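Local coordinates for protein teicoplanin pseudoaglycone deacetylases Orf2 (Actinoplanes teichomyceticus, PDB 3DFF) that probably removes the acetyl group from the teicoplanin pseudoaglycone, as a zinc-dependent deacetylase of the PIG-L family, during biosynthesis of the lipoglycopeptide antibiotic, at residues Y41-A45 with D163-T167; G46-Y52 with R94-Y100. All coordinates share one frame; numbering follows the deposited sequence.

Contact 1: Y41-A45 with D163-T167; sequences YTVFA and DHEAT. With ZN (zinc ion), chain B.
With CG placed opposite the carbonyl carbon (chi1 -66°), the Phe44 ring reaches across to helix 162-178, and the same first-torsion setting in Asp163 (chi1 -71°) lays its carboxylate over that ring. The two planes are only 15° apart, so the groups are stacked, with Asp163 OD1 above the middle of one ring face; CB of Asp163 covers the same face in a CH-pi contact, 4.1 Å from the Phe44 centroid. Val43 CG1 lies over the opposite face, toward the rim. At the ring's edge stand Ala166 CB, 4.2 Å from Phe44 CZ, and Thr167 OG1, 3.4 Å from Phe44 CE2. Phe44 is also the centre of an inverse gamma turn, the point where the chain leaving strand 37-42 bends at the C-terminal edge of the parallel strands. This is the Rossmann-like fold of PIG-L deacetylases, in which the metal site lies at that edge. There, His164 NE2 binds zinc at 2.1 Å alongside His16, Asp19 and waters, while its ND1 is hydrogen-bonded to Asp187 OD1. Asp163 OD2 accepts from His16 NE2 and OD1 pairs with Arg101, so the residue facing Phe44 is also a second-shell partner of the zinc ligand His16; Asp163 itself has been seen to bind zinc in a crystal structure of this protein, though no zinc sits on it in this chain. Two donors grip Asp163 O from opposite faces of its plane: Thr167 N at 3.1 Å and Thr167 OG1 at 2.8 Å. Thr167 CG2 meets Val43 CG2 at 3.9 Å, the two side chains passing alongside one another, pointing opposite ways.

Contact 2: G46-Y52 with R94-Y100; sequences GAAQPPY and RFLDSIY
Gly46 and Arg94 bring their CA atoms to 3.9 Å, and there Gly46 N donates to Phe95 O at 2.8 Å; the N-H...O angle is 146° and the donor stands above the carbonyl plane. The two chains are loops that follow strands 37-42 and 89-92, neighbouring parallel strands of the mixed sheet of the PIG-L fold, and neither has regular structure here. Gly46, which has no side chain, also brings its CA to 3.5 Å from Arg94 O in a CA-H...O contact. Further along, Ala48 CB sits over one face of the Tyr100 ring, 3.8 Å from its centroid and 13° off the ring normal, a CH-pi contact. Ile99 CG1 covers the opposite face, leaving the ring sandwiched, while Tyr100 OH is hydrogen-bonded to His60 NE2. Tyr52 comes in obliquely, its ring plane at 46° to that of Tyr100, with Tyr52 CD1 and Tyr100 CE1 3.6 Å apart. Leu96 CD2 lies against Ala47 O and Ala48 CB. The Asp97 side chain, which has been seen to bind zinc in a crystal structure of this protein, though not in this chain, turns back on its own segment: OD1 uses its anti lone pair to accept from Ile99 N, forming an Asx turn. Water 3 joins the loops a second time, donating to Gly46 O and accepting from Asp97 N, each at 2.9 Å.

In the fold
From the N terminus, strand 37-42 runs into 41-45 and continues without a break into 46-52. The chain then passes through helices 54-62 and 71-85 and strand 89-92 before 94-100 returns to 46-52, closing the loop of contact 2. Only after helix 126-147 and strand 151-155 does 163-167 close the longer loop of contact 1, inside which contact 2 is nested. The contacts touch directly: Asp163 OD2 and Ser98 N are 3.0 Å apart, a probable hydrogen bond, and Phe44 CD1 packs on Leu96 O. Together they tie loops following two neighbouring parallel strands to helix 162-178, beside the zinc site.

Contact 1: Y41-A45 with D163-T167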
# COMPACT_ATOMS: atom_id res chain seq x y z
N TYR A 41 8.86 1.19 -3.49
CA TYR A 41 8.97 2.45 -2.75
C TYR A 41 7.75 2.58 -1.87
O TYR A 41 6.62 2.53 -2.37
CB TYR A 41 9.02 3.61 -3.75
CG TYR A 41 8.76 5.00 -3.17
CD1 TYR A 41 9.61 5.54 -2.19
CD2 TYR A 41 7.69 5.76 -3.61
CE1 TYR A 41 9.38 6.80 -1.66
CE2 TYR A 41 7.43 7.04 -3.09
CZ TYR A 41 8.29 7.56 -2.11
OH TYR A 41 8.07 8.81 -1.59
N THR A 42 7.96 2.76 -0.56
CA THR A 42 6.84 2.99 0.35
C THR A 42 6.78 4.47 0.71
O THR A 42 7.75 5.03 1.22
CB THR A 42 6.97 2.14 1.61
OG1 THR A 42 7.01 0.74 1.24
CG2 THR A 42 5.77 2.39 2.56
N VAL A 43 5.64 5.08 0.43
CA VAL A 43 5.38 6.51 0.66
C VAL A 43 5.38 6.87 2.15
O VAL A 43 6.13 7.74 2.58
CB VAL A 43 4.04 6.92 0.01
CG1 VAL A 43 3.72 8.42 0.24
CG2 VAL A 43 4.07 6.60 -1.48
N PHE A 44 4.53 6.20 2.93
CA PHE A 44 4.32 6.59 4.33
C PHE A 44 5.22 5.80 5.27
O PHE A 44 4.76 5.14 6.21
CB PHE A 44 2.82 6.54 4.68
CG PHE A 44 2.02 7.57 3.94
CD1 PHE A 44 2.03 8.90 4.36
CD2 PHE A 44 1.33 7.23 2.77
CE1 PHE A 44 1.32 9.90 3.65
CE2 PHE A 44 0.62 8.22 2.05
CZ PHE A 44 0.63 9.57 2.49
N ALA A 45 6.51 5.87 5.00
CA ALA A 45 7.53 5.19 5.80
C ALA A 45 8.38 6.21 6.57
O ALA A 45 9.44 5.86 7.07
CB ALA A 45 8.43 4.32 4.89
N ASP A 163 -4.42 7.40 3.36
CA ASP A 163 -3.04 7.27 2.92
C ASP A 163 -2.98 6.50 1.60
O ASP A 163 -2.11 6.74 0.76
CB ASP A 163 -2.19 6.53 3.96
CG ASP A 163 -1.93 7.37 5.22
OD1 ASP A 163 -2.11 8.60 5.18
OD2 ASP A 163 -1.48 6.79 6.23
N HIS A 164 -3.90 5.54 1.43
CA HIS A 164 -3.98 4.78 0.18
C HIS A 164 -4.47 5.67 -0.95
O HIS A 164 -3.94 5.61 -2.06
CB HIS A 164 -4.89 3.57 0.33
CG HIS A 164 -4.27 2.44 1.09
ND1 HIS A 164 -4.39 1.12 0.70
CD2 HIS A 164 -3.50 2.44 2.21
CE1 HIS A 164 -3.72 0.36 1.55
NE2 HIS A 164 -3.18 1.13 2.48
N GLU A 165 -5.49 6.48 -0.66
CA GLU A 165 -5.99 7.43 -1.66
C GLU A 165 -4.95 8.47 -2.04
O GLU A 165 -4.79 8.78 -3.22
CB GLU A 165 -7.29 8.09 -1.18
CG GLU A 165 -8.39 7.07 -1.02
CD GLU A 165 -9.76 7.66 -0.74
OE1 GLU A 165 -9.85 8.85 -0.36
OE2 GLU A 165 -10.74 6.92 -0.89
N ALA A 166 -4.23 9.01 -1.06
CA ALA A 166 -3.15 9.99 -1.36
C ALA A 166 -2.06 9.38 -2.23
O ALA A 166 -1.59 10.01 -3.18
CB ALA A 166 -2.55 10.51 -0.07
N THR A 167 -1.67 8.14 -1.93
CA THR A 167 -0.62 7.46 -2.68
C THR A 167 -1.08 7.25 -4.12
O THR A 167 -0.34 7.54 -5.08
CB THR A 167 -0.31 6.10 -2.03
OG1 THR A 167 0.23 6.34 -0.72
CG2 THR A 167 0.70 5.32 -2.86
ZN ZN B . -1.98 0.33 4.06
O HOH W 1 -1.06 -0.94 5.47
O HOH W 2 -3.65 0.30 5.15

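Contact 2: G46-Y52 with R94-Y100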
# COMPACT_ATOMS: atom_id res chain seq x y z
N GLY A 46 7.88 7.44 6.68
CA GLY A 46 8.64 8.55 7.29
C GLY A 46 8.87 8.33 8.76
O GLY A 46 7.97 7.87 9.49
N ALA A 47 10.10 8.61 9.21
CA ALA A 47 10.49 8.46 10.60
C ALA A 47 9.60 9.28 11.52
O ALA A 47 9.27 10.42 11.23
CB ALA A 47 11.93 8.88 10.77
N ALA A 48 9.21 8.68 12.63
CA ALA A 48 8.39 9.37 13.61
C ALA A 48 9.00 9.18 14.99
O ALA A 48 9.67 8.18 15.27
CB ALA A 48 6.96 8.85 13.58
N GLN A 49 8.82 10.17 15.85
CA GLN A 49 9.36 10.06 17.20
C GLN A 49 8.34 10.60 18.19
O GLN A 49 7.45 11.34 17.79
CB GLN A 49 10.70 10.79 17.32
CG GLN A 49 10.69 12.29 17.01
CD GLN A 49 11.93 13.00 17.59
OE1 GLN A 49 12.34 12.76 18.74
NE2 GLN A 49 12.52 13.89 16.79
N PRO A 50 8.45 10.20 19.47
CA PRO A 50 7.53 10.76 20.45
C PRO A 50 7.66 12.28 20.54
O PRO A 50 8.70 12.84 20.14
CB PRO A 50 7.99 10.12 21.77
CG PRO A 50 8.71 8.88 21.36
CD PRO A 50 9.38 9.23 20.08
N PRO A 51 6.62 12.96 21.05
CA PRO A 51 5.36 12.40 21.57
C PRO A 51 4.42 11.83 20.52
O PRO A 51 4.25 12.44 19.45
CB PRO A 51 4.69 13.60 22.27
CG PRO A 51 5.75 14.65 22.37
CD PRO A 51 6.65 14.42 21.20
N TYR A 52 3.84 10.67 20.82
CA TYR A 52 2.83 10.05 19.96
C TYR A 52 1.44 10.35 20.51
O TYR A 52 1.27 10.53 21.71
CB TYR A 52 3.01 8.53 19.88
CG TYR A 52 4.32 8.06 19.27
CD1 TYR A 52 4.67 8.41 17.97
CD2 TYR A 52 5.19 7.23 19.99
CE1 TYR A 52 5.86 7.97 17.41
CE2 TYR A 52 6.38 6.79 19.45
CZ TYR A 52 6.72 7.16 18.16
OH TYR A 52 7.90 6.71 17.61
N ARG A 94 9.54 9.57 3.00
CA ARG A 94 9.66 10.53 4.09
C ARG A 94 8.32 10.89 4.75
O ARG A 94 8.30 11.62 5.74
CB ARG A 94 10.28 11.84 3.54
CG ARG A 94 9.36 12.63 2.65
CD ARG A 94 10.05 13.93 2.20
NE ARG A 94 9.44 14.49 1.01
CZ ARG A 94 8.59 15.51 0.98
NH1 ARG A 94 8.20 16.13 2.10
NH2 ARG A 94 8.14 15.91 -0.20
N PHE A 95 7.21 10.39 4.22
CA PHE A 95 5.90 10.88 4.67
C PHE A 95 5.41 10.16 5.90
O PHE A 95 5.60 8.96 6.03
CB PHE A 95 4.89 10.78 3.53
CG PHE A 95 5.29 11.59 2.34
CD1 PHE A 95 5.04 12.96 2.30
CD2 PHE A 95 6.03 11.00 1.31
CE1 PHE A 95 5.49 13.73 1.22
CE2 PHE A 95 6.49 11.77 0.22
CZ PHE A 95 6.19 13.12 0.17
N LEU A 96 4.75 10.92 6.78
CA LEU A 96 4.27 10.34 8.02
C LEU A 96 2.94 9.63 7.84
O LEU A 96 1.98 10.21 7.32
CB LEU A 96 4.08 11.46 9.06
CG LEU A 96 5.35 12.09 9.62
CD1 LEU A 96 4.96 13.23 10.57
CD2 LEU A 96 6.20 11.10 10.33
N ASP A 97 2.88 8.40 8.35
CA ASP A 97 1.62 7.67 8.42
C ASP A 97 0.54 8.56 9.06
O ASP A 97 0.83 9.36 9.93
CB ASP A 97 1.77 6.42 9.27
CG ASP A 97 0.53 5.55 9.21
OD1 ASP A 97 -0.53 5.92 9.78
OD2 ASP A 97 0.58 4.53 8.54
N SER A 98 -0.71 8.38 8.64
CA SER A 98 -1.85 9.14 9.19
C SER A 98 -1.86 9.20 10.71
O SER A 98 -2.29 10.21 11.26
CB SER A 98 -3.17 8.58 8.68
OG SER A 98 -3.31 7.22 9.04
N ILE A 99 -1.40 8.15 11.41
CA ILE A 99 -1.43 8.19 12.89
C ILE A 99 -0.41 9.14 13.51
O ILE A 99 -0.44 9.39 14.72
CB ILE A 99 -1.31 6.80 13.54
CG1 ILE A 99 -0.01 6.09 13.11
CG2 ILE A 99 -2.54 5.97 13.22
CD1 ILE A 99 0.31 4.82 13.98
N TYR A 100 0.49 9.67 12.69
CA TYR A 100 1.52 10.56 13.22
C TYR A 100 1.34 11.99 12.75
O TYR A 100 2.08 12.87 13.22
CB TYR A 100 2.93 10.09 12.82
CG TYR A 100 3.24 8.65 13.21
CD1 TYR A 100 3.14 8.21 14.56
CD2 TYR A 100 3.62 7.72 12.24
CE1 TYR A 100 3.42 6.90 14.90
CE2 TYR A 100 3.91 6.39 12.59
CZ TYR A 100 3.81 6.00 13.92
OH TYR A 100 4.07 4.68 14.24
O HOH W 3 5.29 6.94 8.94